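PDB 2FSR: acetyltransferase from Agrobacterium tumefaciens, which probably transfers an acetyl group from acetyl-coenzyme A to an acceptor substrate, as GNAT-family acetyltransferases do. Local coordinates for residues His75-Met89 with Gln101-Lys113. Sequence-based numbering, arbitrary orientation.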
ATOM      1  N   HIS A  75       3.583   7.911  -8.289  1.00  6.43           N
ATOM      2  CA  HIS A  75       3.823   8.166  -6.851  1.00  6.39           C
ATOM      3  C   HIS A  75       4.134   6.832  -6.154  1.00  7.28           C
ATOM      4  O   HIS A  75       5.075   6.730  -5.351  1.00  7.82           O
ATOM      5  CB  HIS A  75       2.585   8.856  -6.269  1.00  6.13           C
ATOM      6  CG  HIS A  75       2.381   8.625  -4.805  1.00  6.17           C
ATOM      7  ND1 HIS A  75       2.705   9.577  -3.860  1.00  7.14           N
ATOM      8  CD2 HIS A  75       1.851   7.573  -4.133  1.00  8.79           C
ATOM      9  CE1 HIS A  75       2.388   9.113  -2.659  1.00  7.51           C
ATOM     10  NE2 HIS A  75       1.846   7.912  -2.800  1.00  8.91           N
ATOM     11  N   ASP A  76       3.353   5.805  -6.495  1.00  7.11           N
ATOM     12  CA  ASP A  76       3.518   4.489  -5.877  1.00  6.74           C
ATOM     13  C   ASP A  76       4.946   3.913  -6.056  1.00  6.39           C
ATOM     14  O   ASP A  76       5.533   3.334  -5.148  1.00  7.17           O
ATOM     15  CB  ASP A  76       2.497   3.519  -6.469  1.00  6.70           C
ATOM     16  CG  ASP A  76       1.057   3.788  -6.018  1.00  7.33           C
ATOM     17  OD1 ASP A  76       0.847   4.432  -4.958  1.00  9.47           O
ATOM     18  OD2 ASP A  76       0.122   3.295  -6.706  1.00  8.52           O
ATOM     19  N   LEU A  77       5.501   4.091  -7.260  1.00  6.37           N
ATOM     20  CA  LEU A  77       6.841   3.639  -7.564  1.00  6.94           C
ATOM     21  C   LEU A  77       7.872   4.611  -6.994  1.00  7.54           C
ATOM     22  O   LEU A  77       8.807   4.189  -6.314  1.00  8.24           O
ATOM     23  CB  LEU A  77       7.000   3.478  -9.090  1.00  7.52           C
ATOM     24  CG  LEU A  77       8.361   3.020  -9.629  1.00  8.56           C
ATOM     25  CD1 LEU A  77       9.406   4.125  -9.648  1.00 10.61           C
ATOM     26  CD2 LEU A  77       8.919   1.777  -8.886  1.00 10.36           C
ATOM     27  N   ALA A  78       7.678   5.908  -7.242  1.00  6.48           N
ATOM     28  CA  ALA A  78       8.668   6.938  -6.880  1.00  7.42           C
ATOM     29  C   ALA A  78       8.918   7.093  -5.383  1.00  7.22           C
ATOM     30  O   ALA A  78      10.008   7.531  -4.976  1.00  8.12           O
ATOM     31  CB  ALA A  78       8.294   8.287  -7.474  1.00  6.76           C
ATOM     32  N   ASN A  79       7.922   6.739  -4.563  1.00  6.97           N
ATOM     33  CA  ASN A  79       8.109   6.846  -3.116  1.00  7.28           C
ATOM     34  C   ASN A  79       9.348   6.075  -2.638  1.00  7.75           C
ATOM     35  O   ASN A  79      10.002   6.487  -1.683  1.00  6.72           O
ATOM     36  CB  ASN A  79       6.845   6.411  -2.350  1.00  8.70           C
ATOM     37  CG  ASN A  79       5.889   7.567  -2.064  1.00  9.40           C
ATOM     38  OD1 ASN A  79       5.423   7.721  -0.928  1.00 10.86           O
ATOM     39  ND2 ASN A  79       5.594   8.384  -3.070  1.00  8.53           N
ATOM     40  N   TRP A  80       9.671   4.953  -3.285  1.00  7.13           N
ATOM     41  CA  TRP A  80      10.859   4.157  -2.891  1.00  7.54           C
ATOM     42  C   TRP A  80      12.137   4.997  -2.966  1.00  8.64           C
ATOM     43  O   TRP A  80      12.891   5.075  -2.001  1.00  8.72           O
ATOM     44  CB  TRP A  80      10.987   2.877  -3.730  1.00  8.23           C
ATOM     45  CG  TRP A  80       9.960   1.888  -3.346  1.00  6.70           C
ATOM     46  CD1 TRP A  80       8.785   1.622  -4.000  1.00  8.11           C
ATOM     47  CD2 TRP A  80       9.972   1.039  -2.181  1.00  8.46           C
ATOM     48  NE1 TRP A  80       8.070   0.637  -3.310  1.00  8.46           N
ATOM     49  CE2 TRP A  80       8.782   0.271  -2.198  1.00  8.18           C
ATOM     50  CE3 TRP A  80      10.884   0.851  -1.131  1.00  8.83           C
ATOM     51  CZ2 TRP A  80       8.467  -0.660  -1.182  1.00  9.16           C
ATOM     52  CZ3 TRP A  80      10.585  -0.084  -0.143  1.00  9.00           C
ATOM     53  CH2 TRP A  80       9.384  -0.829  -0.171  1.00  8.02           C
ATOM     54  N   HIS A  81      12.324   5.664  -4.098  1.00  8.76           N
ATOM     55  CA  HIS A  81      13.480   6.532  -4.305  1.00 10.06           C
ATOM     56  C   HIS A  81      13.513   7.684  -3.315  1.00 10.64           C
ATOM     57  O   HIS A  81      14.578   8.042  -2.797  1.00 12.21           O
ATOM     58  CB  HIS A  81      13.421   7.078  -5.732  1.00  9.91           C
ATOM     59  CG  HIS A  81      14.592   7.921  -6.124  1.00 10.59           C
ATOM     60  ND1 HIS A  81      15.753   7.382  -6.633  1.00 13.26           N
ATOM     61  CD2 HIS A  81      14.760   9.266  -6.131  1.00 12.55           C
ATOM     62  CE1 HIS A  81      16.602   8.359  -6.906  1.00 14.26           C
ATOM     63  NE2 HIS A  81      16.023   9.512  -6.616  1.00 12.50           N
ATOM     64  N   PHE A  82      12.347   8.269  -3.050  1.00 10.45           N
ATOM     65  CA  PHE A  82      12.261   9.478  -2.242  1.00 10.74           C
ATOM     66  C   PHE A  82      12.308   9.223  -0.742  1.00 11.16           C
ATOM     67  O   PHE A  82      12.850  10.065   0.006  1.00 12.21           O
ATOM     68  CB  PHE A  82      10.984  10.228  -2.566  1.00 11.30           C
ATOM     69  CG  PHE A  82      10.936  10.819  -3.961  1.00 10.32           C
ATOM     70  CD1 PHE A  82      12.066  11.398  -4.567  1.00  8.54           C
ATOM     71  CD2 PHE A  82       9.718  10.852  -4.646  1.00 10.94           C
ATOM     72  CE1 PHE A  82      11.964  11.966  -5.851  1.00  9.03           C
ATOM     73  CE2 PHE A  82       9.614  11.419  -5.917  1.00 11.17           C
ATOM     74  CZ  PHE A  82      10.732  11.958  -6.521  1.00 10.64           C
ATOM     75  N   PHE A  83      11.706   8.111  -0.305  1.00 10.21           N
ATOM     76  CA  PHE A  83      11.484   7.870   1.132  1.00 10.43           C
ATOM     77  C   PHE A  83      11.972   6.541   1.655  1.00 10.25           C
ATOM     78  O   PHE A  83      12.031   6.356   2.882  1.00 11.45           O
ATOM     79  CB  PHE A  83       9.995   7.969   1.482  1.00 10.28           C
ATOM     80  CG  PHE A  83       9.363   9.241   1.051  1.00 10.93           C
ATOM     81  CD1 PHE A  83       9.741  10.453   1.625  1.00 11.83           C
ATOM     82  CD2 PHE A  83       8.381   9.225   0.068  1.00 11.25           C
ATOM     83  CE1 PHE A  83       9.158  11.642   1.194  1.00 12.80           C
ATOM     84  CE2 PHE A  83       7.788  10.393  -0.370  1.00 12.05           C
ATOM     85  CZ  PHE A  83       8.182  11.611   0.194  1.00 12.02           C
ATOM     86  N   GLY A  84      12.292   5.605   0.769  1.00  8.82           N
ATOM     87  CA  GLY A  84      12.726   4.262   1.190  1.00  9.13           C
ATOM     88  C   GLY A  84      11.578   3.314   1.520  1.00  8.79           C
ATOM     89  O   GLY A  84      11.786   2.243   2.083  1.00  9.41           O
ATOM     90  N   HIS A  85      10.380   3.730   1.130  1.00  8.22           N
ATOM     91  CA  HIS A  85       9.163   2.911   1.193  1.00  8.15           C
ATOM     92  C   HIS A  85       8.250   3.344   0.048  1.00  8.42           C
ATOM     93  O   HIS A  85       8.470   4.404  -0.570  1.00  7.73           O
ATOM     94  CB  HIS A  85       8.443   3.078   2.544  1.00  8.67           C
ATOM     95  CG  HIS A  85       7.983   4.485   2.815  1.00  8.82           C
ATOM     96  ND1 HIS A  85       6.992   5.105   2.083  1.00  8.17           N
ATOM     97  CD2 HIS A  85       8.421   5.410   3.708  1.00  8.47           C
ATOM     98  CE1 HIS A  85       6.812   6.337   2.540  1.00  9.57           C
ATOM     99  NE2 HIS A  85       7.672   6.548   3.523  1.00  8.44           N
ATOM    100  N   GLY A  86       7.245   2.517  -0.267  1.00  8.32           N
ATOM    101  CA  GLY A  86       6.380   2.785  -1.414  1.00  7.81           C
ATOM    102  C   GLY A  86       5.450   1.616  -1.645  1.00  7.63           C
ATOM    103  O   GLY A  86       5.193   0.840  -0.717  1.00  8.22           O
ATOM    104  N   ALA A  87       4.926   1.502  -2.864  1.00  7.19           N
ATOM    105  CA  ALA A  87       3.966   0.437  -3.174  1.00  6.65           C
ATOM    106  C   ALA A  87       4.661  -0.796  -3.707  1.00  6.41           C
ATOM    107  O   ALA A  87       5.743  -0.708  -4.326  1.00  6.15           O
ATOM    108  CB  ALA A  87       2.966   0.922  -4.206  1.00  7.06           C
ATOM    109  N   LEU A  88       4.016  -1.937  -3.478  1.00  6.30           N
ATOM    110  CA  LEU A  88       4.418  -3.197  -4.090  1.00  6.85           C
ATOM    111  C   LEU A  88       3.154  -3.833  -4.662  1.00  6.68           C
ATOM    112  O   LEU A  88       2.056  -3.706  -4.080  1.00  7.30           O
ATOM    113  CB  LEU A  88       5.036  -4.129  -3.045  1.00  6.53           C
ATOM    114  CG  LEU A  88       6.326  -3.618  -2.379  1.00  6.96           C
ATOM    115  CD1 LEU A  88       6.689  -4.434  -1.135  1.00  8.68           C
ATOM    116  CD2 LEU A  88       7.471  -3.588  -3.382  1.00  8.80           C
HETATM  117  N   MSE A  89       3.291  -4.471  -5.823  1.00  7.08           N
HETATM  118  CA  MSE A  89       2.170  -5.209  -6.383  1.00  7.76           C
HETATM  119  C   MSE A  89       2.071  -6.543  -5.671  1.00  8.19           C
HETATM  120  O   MSE A  89       3.091  -7.132  -5.317  1.00  8.22           O
HETATM  121  CB  MSE A  89       2.354  -5.420  -7.885  1.00  8.30           C
HETATM  122  CG  MSE A  89       2.459  -4.137  -8.738  1.00  9.38           C
HETATM  123 SE   MSE A  89       1.126  -2.765  -8.397  0.75 13.15          SE
HETATM  124  CE  MSE A  89      -0.465  -3.740  -8.968  1.00  9.84           C
ATOM    125  N   GLN A 101      -2.502  -4.419  -4.735  1.00  7.24           N
ATOM    126  CA  GLN A 101      -1.363  -3.573  -4.398  1.00  7.72           C
ATOM    127  C   GLN A 101      -1.416  -3.238  -2.917  1.00  7.46           C
ATOM    128  O   GLN A 101      -2.501  -3.074  -2.336  1.00  8.07           O
ATOM    129  CB  GLN A 101      -1.408  -2.299  -5.236  1.00  8.23           C
ATOM    130  CG  GLN A 101      -0.187  -1.390  -5.058  1.00  8.64           C
ATOM    131  CD  GLN A 101      -0.464   0.009  -5.556  1.00  9.69           C
ATOM    132  OE1 GLN A 101      -1.278   0.717  -4.974  1.00 12.12           O
ATOM    133  NE2 GLN A 101       0.192   0.405  -6.662  1.00  8.70           N
ATOM    134  N   ILE A 102      -0.224  -3.126  -2.333  1.00  7.52           N
ATOM    135  CA  ILE A 102      -0.039  -2.676  -0.955  1.00  7.82           C
ATOM    136  C   ILE A 102       1.032  -1.585  -0.959  1.00  7.30           C
ATOM    137  O   ILE A 102       1.962  -1.651  -1.761  1.00  7.76           O
ATOM    138  CB  ILE A 102       0.391  -3.864  -0.030  1.00  7.97           C
ATOM    139  CG1 ILE A 102       0.419  -3.447   1.448  1.00 10.16           C
ATOM    140  CG2 ILE A 102       1.745  -4.443  -0.455  1.00  8.84           C
ATOM    141  CD1 ILE A 102      -0.913  -3.220   2.078  1.00 12.14           C
ATOM    142  N   GLY A 103       0.897  -0.572  -0.103  1.00  7.02           N
ATOM    143  CA  GLY A 103       1.930   0.478  -0.093  1.00  7.52           C
ATOM    144  C   GLY A 103       1.991   1.336   1.142  1.00  8.22           C
ATOM    145  O   GLY A 103       1.042   1.409   1.920  1.00  8.21           O
ATOM    146  N   ILE A 104       3.144   1.972   1.321  1.00  7.36           N
ATOM    147  CA  ILE A 104       3.256   3.043   2.287  1.00  7.96           C
ATOM    148  C   ILE A 104       3.594   4.330   1.537  1.00  7.87           C
ATOM    149  O   ILE A 104       4.527   4.366   0.729  1.00  7.75           O
ATOM    150  CB  ILE A 104       4.298   2.739   3.369  1.00  8.33           C
ATOM    151  CG1 ILE A 104       3.881   1.506   4.175  1.00 10.24           C
ATOM    152  CG2 ILE A 104       4.494   3.935   4.305  1.00  8.08           C
ATOM    153  CD1 ILE A 104       5.032   0.903   4.981  1.00 11.21           C
ATOM    154  N   ASN A 105       2.799   5.345   1.837  1.00  8.31           N
ATOM    155  CA  ASN A 105       2.768   6.617   1.108  1.00  8.16           C
ATOM    156  C   ASN A 105       3.290   7.752   1.955  1.00  7.86           C
ATOM    157  O   ASN A 105       2.960   7.844   3.147  1.00  7.88           O
ATOM    158  CB  ASN A 105       1.318   6.934   0.787  1.00  8.51           C
ATOM    159  CG  ASN A 105       0.677   5.860  -0.065  1.00  9.64           C
ATOM    160  OD1 ASN A 105       0.995   5.736  -1.249  1.00 10.07           O
ATOM    161  ND2 ASN A 105      -0.180   5.044   0.533  1.00 12.99           N
ATOM    162  N   HIS A 106       4.042   8.669   1.355  1.00  7.37           N
ATOM    163  CA  HIS A 106       4.325   9.924   2.062  1.00  7.68           C
ATOM    164  C   HIS A 106       4.425  11.048   1.030  1.00  7.43           C
ATOM    165  O   HIS A 106       3.927  10.899  -0.096  1.00  8.06           O
ATOM    166  CB  HIS A 106       5.589   9.801   2.923  1.00  8.41           C
ATOM    167  CG  HIS A 106       5.640  10.758   4.086  1.00  8.88           C
ATOM    168  ND1 HIS A 106       6.779  10.929   4.845  1.00 11.20           N
ATOM    169  CD2 HIS A 106       4.708  11.597   4.607  1.00  9.35           C
ATOM    170  CE1 HIS A 106       6.542  11.824   5.789  1.00  9.96           C
ATOM    171  NE2 HIS A 106       5.300  12.255   5.660  1.00 10.43           N
ATOM    172  N   GLY A 107       5.064  12.146   1.411  1.00  7.49           N
ATOM    173  CA  GLY A 107       5.134  13.305   0.537  1.00  7.39           C
ATOM    174  C   GLY A 107       4.022  14.301   0.835  1.00  7.62           C
ATOM    175  O   GLY A 107       3.262  14.133   1.794  1.00  8.28           O
ATOM    176  N   PRO A 108       3.906  15.366   0.008  1.00  7.50           N
ATOM    177  CA  PRO A 108       3.040  16.510   0.326  1.00  8.25           C
ATOM    178  C   PRO A 108       1.553  16.222   0.439  1.00  8.53           C
ATOM    179  O   PRO A 108       0.817  17.045   0.976  1.00 10.10           O
ATOM    180  CB  PRO A 108       3.318  17.493  -0.828  1.00  8.99           C
ATOM    181  CG  PRO A 108       3.755  16.607  -1.951  1.00 10.50           C
ATOM    182  CD  PRO A 108       4.613  15.558  -1.277  1.00  8.33           C
ATOM    183  N   LEU A 109       1.100  15.066  -0.045  1.00  7.78           N
ATOM    184  CA  LEU A 109      -0.328  14.760  -0.040  1.00  9.21           C
ATOM    185  C   LEU A 109      -0.730  13.887   1.139  1.00  9.85           C
ATOM    186  O   LEU A 109      -1.906  13.600   1.307  1.00 10.70           O
ATOM    187  CB  LEU A 109      -0.736  14.090  -1.359  1.00  8.97           C
ATOM    188  CG  LEU A 109      -0.338  14.808  -2.648  1.00  9.74           C
ATOM    189  CD1 LEU A 109      -0.924  14.044  -3.842  1.00 11.32           C
ATOM    190  CD2 LEU A 109      -0.815  16.237  -2.617  1.00 11.58           C
ATOM    191  N   PHE A 110       0.254  13.503   1.952  1.00  9.13           N
ATOM    192  CA  PHE A 110       0.002  12.615   3.112  1.00  9.38           C
ATOM    193  C   PHE A 110       0.565  13.217   4.393  1.00  9.27           C
ATOM    194  O   PHE A 110       1.787  13.285   4.558  1.00 10.50           O
ATOM    195  CB  PHE A 110       0.642  11.249   2.862  1.00  9.95           C
ATOM    196  CG  PHE A 110      -0.022  10.476   1.777  1.00 10.22           C
ATOM    197  CD1 PHE A 110      -1.021   9.545   2.070  1.00 11.12           C
ATOM    198  CD2 PHE A 110       0.325  10.694   0.439  1.00 10.89           C
ATOM    199  CE1 PHE A 110      -1.667   8.847   1.042  1.00 10.98           C
ATOM    200  CE2 PHE A 110      -0.327   9.995  -0.594  1.00  9.26           C
ATOM    201  CZ  PHE A 110      -1.304   9.068  -0.290  1.00 11.45           C
ATOM    202  N   PRO A 111      -0.318  13.671   5.305  1.00  9.22           N
ATOM    203  CA  PRO A 111       0.210  14.302   6.541  1.00  9.33           C
ATOM    204  C   PRO A 111       1.109  13.412   7.404  1.00  9.64           C
ATOM    205  O   PRO A 111       1.979  13.927   8.105  1.00 10.01           O
ATOM    206  CB  PRO A 111      -1.064  14.693   7.305  1.00 10.29           C
ATOM    207  CG  PRO A 111      -2.117  14.814   6.239  1.00 10.61           C
ATOM    208  CD  PRO A 111      -1.785  13.779   5.209  1.00  9.66           C
ATOM    209  N   GLU A 112       0.885  12.093   7.364  1.00  8.74           N
ATOM    210  CA  GLU A 112       1.743  11.116   8.004  1.00  8.53           C
ATOM    211  C   GLU A 112       1.953   9.941   7.049  1.00  8.45           C
ATOM    212  O   GLU A 112       1.155   9.769   6.108  1.00  8.44           O
ATOM    213  CB  GLU A 112       1.079  10.627   9.298  1.00  8.55           C
ATOM    214  CG  GLU A 112       0.991  11.733  10.373  1.00  9.58           C
ATOM    215  CD  GLU A 112       0.487  11.210  11.716  1.00  9.30           C
ATOM    216  OE1 GLU A 112      -0.745  11.205  11.914  1.00  9.76           O
ATOM    217  OE2 GLU A 112       1.332  10.779  12.531  1.00 12.55           O
ATOM    218  N   LYS A 113       3.005   9.156   7.295  1.00  7.43           N
ATOM    219  CA  LYS A 113       3.275   7.938   6.488  1.00  7.63           C
ATOM    220  C   LYS A 113       2.092   6.996   6.601  1.00  7.84           C
ATOM    221  O   LYS A 113       1.641   6.688   7.698  1.00  8.02           O
ATOM    222  CB  LYS A 113       4.590   7.267   6.881  1.00  8.19           C
ATOM    223  CG  LYS A 113       5.822   8.121   6.572  1.00  7.36           C
ATOM    224  CD  LYS A 113       7.105   7.371   6.884  1.00  8.50           C
ATOM    225  CE  LYS A 113       8.336   8.236   6.654  1.00  8.01           C
ATOM    226  NZ  LYS A 113       8.553   8.613   5.220  1.00  7.87           N
TER
HETATM  227  O   HOH W   1      -2.408   3.127  -5.627  1.00 14.93           O
HETATM  228  O   HOH W   2       1.429   3.393  -2.510  1.00 18.11           O
HETATM  229  O   HOH W   3      11.300   8.348   4.784  1.00 20.18           O
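The ring of His85 reaches across to segment 101-113 with both its nitrogens engaged. Its ND1 donates to Ile104 O (2.9 Å) from above the carbonyl plane, while NE2 accepts a bond from Lys113 NZ, which meets the ring in its own plane at 2.8 Å. A chi1 of 61°, placing CG between backbone N and carbonyl carbon, turns the ring so that Ile104 CG2 covers one face and Phe83 CB the other. The same Lys113 NZ also donates to His106 ND1, and a water joins it to Phe83 O. His106 CB sits 4.0 Å from the Phe83 ring centroid, almost on the normal, a CH-pi contact. Asn79 OD1 accepts from His106 N (2.8 Å), nearly along the C=O axis. One helical turn before Asn79, His75 NE2 donates in its ring plane to Asn105 OD1 (2.8 Å), with ring and amide planes only 18° apart. Asp76 OD2 instead receives Gln101 NE2 (2.9 Å) from above the carboxylate plane; one water links Asp76 OD2 to Gln101 OE1. Reciprocal Leu88-Ile102 backbone bonds flank the non-hydrogen-bonded pair Ala87-Gly103. His75, Asp76 and Asn79 thus join helix to strand and His85 and Lys113 the loops, while helix-on-antiparallel-hairpin packing itself belongs to the GNAT fold.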